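Local coordinates for protein cellulosomal scaffoldin (PDB 3ZUC) that binds crystalline cellulose through this family 3b carbohydrate-binding module of a cellulosome scaffoldin, a larger protein probably also carrying endoglucanase activity, at residues Leu6-Phe11 with Pro24-Thr29; Trp61-Ser66 with Thr102-Gln107. All coordinates share one frame; numbering follows the deposited sequence. Where two conformers were deposited one is given.

Contact 1: residues Leu6-Phe11 with Pro24-Thr29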
ATOM      1  N   LEU A   6     -11.147  -8.829   3.834  1.00 10.87           N
ATOM      2  CA  LEU A   6     -10.224  -7.764   4.179  1.00 10.26           C
ATOM      3  C   LEU A   6     -10.692  -6.480   3.495  1.00  9.44           C
ATOM      4  O   LEU A   6     -10.630  -6.368   2.271  1.00 10.32           O
ATOM      5  CB  LEU A   6      -8.802  -8.105   3.724  1.00 10.28           C
ATOM      6  CG  LEU A   6      -7.753  -7.170   4.317  1.00 10.99           C
ATOM      7  CD1 LEU A   6      -7.565  -7.488   5.792  1.00 12.19           C
ATOM      8  CD2 LEU A   6      -6.450  -7.266   3.548  1.00 12.30           C
ATOM      9  N   LYS A   7     -11.153  -5.526   4.295  0.55  9.83           N
ATOM     10  CA  LYS A   7     -11.528  -4.217   3.797  0.55 10.31           C
ATOM     11  C   LYS A   7     -10.296  -3.315   3.865  0.55  9.15           C
ATOM     12  O   LYS A   7      -9.582  -3.296   4.877  0.55  9.07           O
ATOM     13  CB  LYS A   7     -12.660  -3.655   4.654  0.55 12.03           C
ATOM     14  CG  LYS A   7     -13.135  -2.276   4.253  0.55 13.41           C
ATOM     15  CD  LYS A   7     -14.344  -1.868   5.063  0.55 14.83           C
ATOM     16  CE  LYS A   7     -14.049  -0.649   5.933  0.55 16.62           C
ATOM     17  NZ  LYS A   7     -15.199  -0.217   6.790  0.55 18.13           N
ATOM     18  N   VAL A   8     -10.075  -2.546   2.804  1.00  8.64           N
ATOM     19  CA  VAL A   8      -8.897  -1.719   2.677  1.00  8.41           C
ATOM     20  C   VAL A   8      -9.315  -0.265   2.554  1.00  8.97           C
ATOM     21  O   VAL A   8     -10.096   0.105   1.674  1.00 12.46           O
ATOM     22  CB  VAL A   8      -8.055  -2.144   1.449  1.00  8.64           C
ATOM     23  CG1 VAL A   8      -6.801  -1.296   1.365  1.00  9.45           C
ATOM     24  CG2 VAL A   8      -7.715  -3.622   1.533  1.00  8.80           C
ATOM     25  N   GLU A   9      -8.822   0.557   3.462  1.00  7.53           N
ATOM     26  CA  GLU A   9      -8.993   1.994   3.398  1.00  7.52           C
ATOM     27  C   GLU A   9      -7.602   2.629   3.255  1.00  6.96           C
ATOM     28  O   GLU A   9      -6.585   2.013   3.609  1.00  7.10           O
ATOM     29  CB  GLU A   9      -9.661   2.503   4.667  1.00  8.61           C
ATOM     30  CG  GLU A   9     -11.048   1.994   4.931  1.00  9.95           C
ATOM     31  CD  GLU A   9     -11.414   2.305   6.362  1.00 11.47           C
ATOM     32  OE1 GLU A   9     -11.051   1.525   7.254  1.00 11.93           O
ATOM     33  OE2 GLU A   9     -11.987   3.382   6.615  1.00 13.79           O
ATOM     34  N   PHE A  10      -7.567   3.875   2.796  1.00  6.88           N
ATOM     35  CA  PHE A  10      -6.316   4.468   2.409  1.00  6.86           C
ATOM     36  C   PHE A  10      -6.398   5.989   2.458  1.00  7.00           C
ATOM     37  O   PHE A  10      -7.461   6.556   2.184  1.00  8.16           O
ATOM     38  CB  PHE A  10      -5.979   4.049   0.959  1.00  7.25           C
ATOM     39  CG  PHE A  10      -4.634   4.550   0.491  1.00  7.04           C
ATOM     40  CD1 PHE A  10      -3.480   3.892   0.867  1.00  6.95           C
ATOM     41  CD2 PHE A  10      -4.524   5.706  -0.257  1.00  7.69           C
ATOM     42  CE1 PHE A  10      -2.241   4.385   0.531  1.00  7.54           C
ATOM     43  CE2 PHE A  10      -3.276   6.187  -0.607  1.00  8.17           C
ATOM     44  CZ  PHE A  10      -2.155   5.521  -0.190  1.00  8.17           C
ATOM     45  N   PHE A  11      -5.264   6.644   2.721  1.00  6.68           N
ATOM     46  CA  PHE A  11      -5.061   8.038   2.339  1.00  7.04           C
ATOM     47  C   PHE A  11      -3.567   8.306   2.282  1.00  6.50           C
ATOM     48  O   PHE A  11      -2.751   7.496   2.728  1.00  6.88           O
ATOM     49  CB  PHE A  11      -5.809   9.052   3.233  1.00  7.69           C
ATOM     50  CG  PHE A  11      -5.256   9.256   4.632  1.00  7.83           C
ATOM     51  CD1 PHE A  11      -5.446   8.318   5.625  1.00  8.53           C
ATOM     52  CD2 PHE A  11      -4.620  10.433   4.963  1.00  8.60           C
ATOM     53  CE1 PHE A  11      -5.004   8.528   6.922  1.00  9.57           C
ATOM     54  CE2 PHE A  11      -4.165  10.660   6.259  1.00  9.50           C
ATOM     55  CZ  PHE A  11      -4.365   9.714   7.240  1.00  9.75           C
ATOM     56  N   PRO A  24       2.153   6.567   1.869  1.00  6.12           N
ATOM     57  CA  PRO A  24       0.949   5.755   1.910  1.00  6.73           C
ATOM     58  C   PRO A  24       0.549   5.358   3.323  1.00  7.07           C
ATOM     59  O   PRO A  24       1.391   4.931   4.108  1.00  9.35           O
ATOM     60  CB  PRO A  24       1.363   4.512   1.104  1.00  7.97           C
ATOM     61  CG  PRO A  24       2.844   4.427   1.308  1.00  8.32           C
ATOM     62  CD  PRO A  24       3.296   5.844   1.298  1.00  6.52           C
ATOM     63  N   LYS A  25      -0.745   5.471   3.616  1.00  6.54           N
ATOM     64  CA  LYS A  25      -1.318   4.996   4.864  1.00  7.31           C
ATOM     65  C   LYS A  25      -2.503   4.097   4.558  1.00  6.48           C
ATOM     66  O   LYS A  25      -3.469   4.542   3.937  1.00  7.53           O
ATOM     67  CB  LYS A  25      -1.799   6.187   5.744  1.00  9.62           C
ATOM     68  CG  LYS A  25      -0.675   6.981   6.291  1.00 10.97           C
ATOM     69  CD  LYS A  25      -1.119   8.037   7.245  1.00 11.67           C
ATOM     70  CE  LYS A  25      -1.796   7.498   8.486  1.00 11.46           C
ATOM     71  NZ  LYS A  25      -1.614   8.447   9.652  1.00 10.41           N
ATOM     72  N   PHE A  26      -2.431   2.851   5.009  1.00  6.45           N
ATOM     73  CA  PHE A  26      -3.492   1.893   4.827  1.00  6.65           C
ATOM     74  C   PHE A  26      -4.136   1.554   6.165  1.00  6.88           C
ATOM     75  O   PHE A  26      -3.450   1.477   7.187  1.00  7.89           O
ATOM     76  CB  PHE A  26      -2.940   0.564   4.284  1.00  7.40           C
ATOM     77  CG  PHE A  26      -2.428   0.598   2.870  1.00  7.56           C
ATOM     78  CD1 PHE A  26      -1.152   1.003   2.567  1.00  8.90           C
ATOM     79  CD2 PHE A  26      -3.240   0.167   1.831  1.00  8.14           C
ATOM     80  CE1 PHE A  26      -0.717   0.977   1.209  1.00 10.28           C
ATOM     81  CE2 PHE A  26      -2.809   0.126   0.527  1.00  9.85           C
ATOM     82  CZ  PHE A  26      -1.575   0.531   0.229  1.00 10.21           C
ATOM     83  N   ARG A  27      -5.435   1.285   6.152  1.00  7.03           N
ATOM     84  CA  ARG A  27      -6.111   0.657   7.282  1.00  7.57           C
ATOM     85  C   ARG A  27      -6.776  -0.597   6.760  1.00  7.22           C
ATOM     86  O   ARG A  27      -7.567  -0.544   5.818  1.00  7.99           O
ATOM     87  CB  ARG A  27      -7.129   1.586   7.949  1.00  8.67           C
ATOM     88  CG  ARG A  27      -7.806   0.919   9.160  1.00  9.51           C
ATOM     89  CD  ARG A  27      -8.428   1.920  10.100  1.00 10.88           C
ATOM     90  NE  ARG A  27      -9.536   2.611   9.472  1.00 11.37           N
ATOM     91  CZ  ARG A  27     -10.100   3.697   9.975  1.00 13.01           C
ATOM     92  NH1 ARG A  27      -9.639   4.226  11.103  1.00 13.68           N
ATOM     93  NH2 ARG A  27     -11.114   4.250   9.341  1.00 14.00           N
ATOM     94  N   LEU A  28      -6.419  -1.717   7.367  1.00  7.12           N
ATOM     95  CA  LEU A  28      -6.907  -3.023   6.966  1.00  7.38           C
ATOM     96  C   LEU A  28      -7.845  -3.540   8.038  1.00  7.88           C
ATOM     97  O   LEU A  28      -7.457  -3.605   9.201  1.00  8.76           O
ATOM     98  CB  LEU A  28      -5.749  -4.000   6.815  1.00  8.08           C
ATOM     99  CG  LEU A  28      -4.587  -3.526   5.941  1.00  8.61           C
ATOM    100  CD1 LEU A  28      -3.518  -4.610   5.893  1.00  9.58           C
ATOM    101  CD2 LEU A  28      -5.025  -3.067   4.552  1.00  9.32           C
ATOM    102  N   THR A  29      -9.057  -3.936   7.648  1.00  8.24           N
ATOM    103  CA  THR A  29     -10.058  -4.429   8.594  1.00  9.33           C
ATOM    104  C   THR A  29     -10.496  -5.822   8.213  1.00  9.43           C
ATOM    105  O   THR A  29     -10.848  -6.075   7.061  1.00 10.06           O
ATOM    106  CB  THR A  29     -11.291  -3.504   8.633  1.00 10.82           C
ATOM    107  OG1 THR A  29     -10.891  -2.172   8.959  1.00 11.35           O
ATOM    108  CG2 THR A  29     -12.313  -3.976   9.681  1.00 12.09           C
TER
HETATM  109  O   HOH W   1     -10.318  -0.960   6.702  1.00 11.56           O
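K7, E9 and F11 pair with T29, R27 and K25 as hydrogen-bonded pairs of two neighbouring antiparallel strands, in one sheet of the CBM3 beta-sandwich. Six backbone bonds join the strands; the one from E9 N to R27 O measures 2.9 Å. V8, F10, L28 and F26 share the face turned toward the other sheet, where L43 of strand 42-47 lies against F26 and L28. Apolar and aromatic residues suit that buried face. F10 has CG anti to the backbone N (chi1 -176°), and its ring presents an edge to the face of F26, a T-shaped pair with centroids 4.9 Å apart and planes at 67°. V8 CG1 meets the rim of F26, at CD2.

The other face carries charged and polar groups beside the ring of F11. K25 lies alongside F11, its aliphatic CE 3.6 Å from F11 CZ, while its NZ is hydrogen-bonded to Q107 OE1 of strand 102-112; a long lysine can thus flank a ring and still reach an amide oxygen. E9 and R27 run side by side, a carboxylate and a guanidinium suited to a two-pronged cross-strand salt bridge, NE and NH2 each taking one oxygen. One water hydrogen-bonds E9 OE1, R27 O and T29 OG1. R27 NH2 reaches E9 OE2 on its syn side at 3.0 Å, whereas NE approaches OE1 from above the carboxylate plane, 42° out of it.

Contact 2: residues Trp61-Ser66 with Thr102-Gln107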
ATOM      1  N   TRP A  61       5.271   2.859  11.252  0.68  7.68           N
ATOM      2  CA  TRP A  61       4.433   2.380  12.325  0.68  7.83           C
ATOM      3  C   TRP A  61       3.371   1.434  11.795  0.68  7.16           C
ATOM      4  O   TRP A  61       2.683   1.713  10.802  0.68  7.14           O
ATOM      5  CB  TRP A  61       3.766   3.549  13.071  0.68  8.51           C
ATOM      6  CG  TRP A  61       2.722   3.072  14.016  0.68  8.70           C
ATOM      7  CD1 TRP A  61       2.904   2.382  15.177  0.68 10.20           C
ATOM      8  CD2 TRP A  61       1.313   3.237  13.864  0.68  9.67           C
ATOM      9  NE1 TRP A  61       1.684   2.097  15.747  0.68 10.59           N
ATOM     10  CE2 TRP A  61       0.691   2.619  14.960  0.68 10.44           C
ATOM     11  CE3 TRP A  61       0.516   3.847  12.891  0.68 10.29           C
ATOM     12  CZ2 TRP A  61      -0.703   2.584  15.105  0.68 11.48           C
ATOM     13  CZ3 TRP A  61      -0.848   3.820  13.037  0.68 12.06           C
ATOM     14  CH2 TRP A  61      -1.448   3.199  14.136  0.68 12.79           C
ATOM     15  N   SER A  62       3.217   0.326  12.508  1.00  7.64           N
ATOM     16  CA  SER A  62       2.054  -0.517  12.402  1.00  7.87           C
ATOM     17  C   SER A  62       1.910  -1.239  13.736  1.00  8.07           C
ATOM     18  O   SER A  62       2.913  -1.635  14.318  1.00  8.81           O
ATOM     19  CB  SER A  62       2.217  -1.577  11.316  1.00  8.35           C
ATOM     20  OG  SER A  62       1.063  -2.392  11.203  1.00  9.08           O
ATOM     21  N   PRO A  63       0.670  -1.486  14.191  1.00  8.85           N
ATOM     22  CA  PRO A  63       0.509  -2.275  15.413  1.00 10.28           C
ATOM     23  C   PRO A  63       1.179  -3.657  15.362  1.00 10.17           C
ATOM     24  O   PRO A  63       1.494  -4.233  16.403  1.00 11.53           O
ATOM     25  CB  PRO A  63      -1.015  -2.406  15.535  1.00 12.37           C
ATOM     26  CG  PRO A  63      -1.574  -1.249  14.812  1.00 13.43           C
ATOM     27  CD  PRO A  63      -0.623  -0.968  13.698  1.00 10.50           C
ATOM     28  N   VAL A  64       1.361  -4.215  14.173  1.00 10.27           N
ATOM     29  CA  VAL A  64       1.961  -5.544  14.075  1.00 11.32           C
ATOM     30  C   VAL A  64       3.471  -5.513  14.229  1.00 10.78           C
ATOM     31  O   VAL A  64       4.093  -6.566  14.238  1.00 11.91           O
ATOM     32  CB  VAL A  64       1.581  -6.257  12.764  1.00 13.44           C
ATOM     33  CG1 VAL A  64       0.083  -6.304  12.630  1.00 16.11           C
ATOM     34  CG2 VAL A  64       2.243  -5.578  11.555  1.00 13.69           C
ATOM     35  N   GLY A  65       4.054  -4.315  14.343  1.00 10.42           N
ATOM     36  CA  GLY A  65       5.488  -4.144  14.463  1.00 10.52           C
ATOM     37  C   GLY A  65       6.047  -3.723  13.129  1.00  9.66           C
ATOM     38  O   GLY A  65       6.009  -4.484  12.158  1.00  9.63           O
ATOM     39  N   SER A  66       6.541  -2.492  13.062  1.00 10.21           N
ATOM     40  CA  SER A  66       6.959  -1.926  11.789  1.00 10.52           C
ATOM     41  C   SER A  66       8.040  -2.754  11.106  1.00 10.60           C
ATOM     42  O   SER A  66       8.093  -2.788   9.873  1.00 11.37           O
ATOM     43  CB  SER A  66       7.405  -0.477  11.951  1.00 12.47           C
ATOM     44  OG  SER A  66       8.580  -0.400  12.700  1.00 14.93           O
ATOM     45  N   THR A 102     -11.460  -6.665  13.587  1.00 15.91           N
ATOM     46  CA  THR A 102     -10.407  -5.761  14.064  1.00 14.82           C
ATOM     47  C   THR A 102      -9.689  -5.154  12.901  1.00 12.10           C
ATOM     48  O   THR A 102      -9.725  -5.675  11.789  1.00 11.37           O
ATOM     49  CB  THR A 102      -9.389  -6.438  14.997  1.00 17.16           C
ATOM     50  OG1 THR A 102      -8.491  -7.298  14.296  1.00 18.63           O
ATOM     51  CG2 THR A 102     -10.097  -7.251  16.022  1.00 18.36           C
ATOM     52  N   SER A 103      -8.997  -4.055  13.160  0.58 12.02           N
ATOM     53  CA  SER A 103      -8.269  -3.375  12.116  0.58 11.10           C
ATOM     54  C   SER A 103      -6.882  -2.986  12.574  0.58 10.27           C
ATOM     55  O   SER A 103      -6.623  -2.802  13.768  0.58 11.58           O
ATOM     56  CB  SER A 103      -9.015  -2.121  11.695  0.58 12.50           C
ATOM     57  OG  SER A 103      -9.008  -1.176  12.747  0.58 12.76           O
ATOM     58  N   ILE A 104      -6.001  -2.842  11.596  1.00  8.98           N
ATOM     59  CA  ILE A 104      -4.661  -2.341  11.823  1.00  8.81           C
ATOM     60  C   ILE A 104      -4.336  -1.279  10.788  1.00  8.28           C
ATOM     61  O   ILE A 104      -4.778  -1.325   9.641  1.00  9.08           O
ATOM     62  CB  ILE A 104      -3.597  -3.439  11.759  1.00 10.22           C
ATOM     63  CG1 ILE A 104      -3.634  -4.171  10.424  1.00 10.81           C
ATOM     64  CG2 ILE A 104      -3.736  -4.398  12.949  1.00 11.15           C
ATOM     65  CD1 ILE A 104      -2.413  -5.048  10.150  1.00 13.05           C
ATOM     66  N   GLU A 105      -3.509  -0.325  11.194  1.00  9.18           N
ATOM     67  CA  GLU A 105      -2.943   0.661  10.285  1.00  9.14           C
ATOM     68  C   GLU A 105      -1.548   0.217   9.835  1.00  8.04           C
ATOM     69  O   GLU A 105      -0.817  -0.445  10.580  1.00  8.73           O
ATOM     70  CB  GLU A 105      -2.842   2.037  10.967  1.00 10.55           C
ATOM     71  CG  GLU A 105      -4.210   2.645  11.324  1.00 12.62           C
ATOM     72  CD  GLU A 105      -4.173   4.071  11.871  1.00 14.73           C
ATOM     73  OE1 GLU A 105      -3.529   4.946  11.276  1.00 13.69           O
ATOM     74  OE2 GLU A 105      -4.867   4.332  12.878  1.00 19.56           O
ATOM     75  N   VAL A 106      -1.177   0.625   8.621  1.00  7.74           N
ATOM     76  CA  VAL A 106       0.163   0.452   8.085  1.00  7.63           C
ATOM     77  C   VAL A 106       0.568   1.806   7.513  1.00  6.62           C
ATOM     78  O   VAL A 106      -0.012   2.266   6.536  1.00  7.83           O
ATOM     79  CB  VAL A 106       0.190  -0.614   7.001  1.00  9.74           C
ATOM     80  CG1 VAL A 106       1.579  -0.753   6.458  1.00 11.51           C
ATOM     81  CG2 VAL A 106      -0.292  -1.950   7.559  1.00 12.75           C
ATOM     82  N   GLN A 107       1.546   2.445   8.141  1.00  6.51           N
ATOM     83  CA  GLN A 107       1.946   3.809   7.801  1.00  6.28           C
ATOM     84  C   GLN A 107       3.402   3.798   7.343  1.00  6.70           C
ATOM     85  O   GLN A 107       4.285   3.369   8.090  1.00  7.76           O
ATOM     86  CB  GLN A 107       1.804   4.694   9.035  1.00  7.43           C
ATOM     87  CG  GLN A 107       2.268   6.115   8.859  1.00  7.62           C
ATOM     88  CD  GLN A 107       1.810   6.981   9.998  1.00  8.33           C
ATOM     89  OE1 GLN A 107       0.642   6.915  10.388  1.00  8.93           O
ATOM     90  NE2 GLN A 107       2.700   7.793  10.545  1.00  8.27           N
TER
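S62 OG donates to E105 O at 2.8 Å, and Q107 N binds W61 O at 3.0 Å; the return bond from W61 N to Q107 O is weak. A serine suits this place because its short hydroxyl reaches the strand backbone where pairing stops: OG stands anti to the backbone N (chi1 -179°). In one of its two conformers the W61 indole slants across E105, with CZ3 3.4 Å from E105 CB and the carboxylate carbon at the ring's edge, the two planes 82° apart. E105 OE1 is held in turn by Y133 OH.

The edge strand 55-61 of the CBM3 beta-sandwich ends here, and the chain leaves its neighbour, strand 102-112, through a type I turn from S62 to G65, closed by G65 N bonded to S62 O at 2.9 Å. P63, whose fixed phi suits the second position of such a turn, sets CD 3.2 Å from E105 O and, in that conformer, over one face of W61. V64 CG1 packs 3.7 Å from I104 CD1, the side chains crossing at about a right angle. Farther out, L38 touches V64 and I104, and V69 of strand 69-80, in the facing sheet, touches V64 and V106.

Contacts 1 and 2 lie in the same five-stranded antiparallel sheet, their centres about 10 Å apart. Across the sheet the order is 55-61, 102-112, 24-30, 6-12 and 134-135, so contact 1 lies toward one side and contact 2 at the other margin. Strands 24-30 and 102-112 are neighbours and tie the two together, with probable backbone hydrogen bonds F26 O to V106 N and L28 N to I104 O. Along the chain contact 1 closes before contact 2 opens. One sheet of the module is thus built from strands out of chain order. Contact 2 lies away from the metal sites, whereas the F10 side chain of contact 1 is about 9 Å from that of calcium ligand D123.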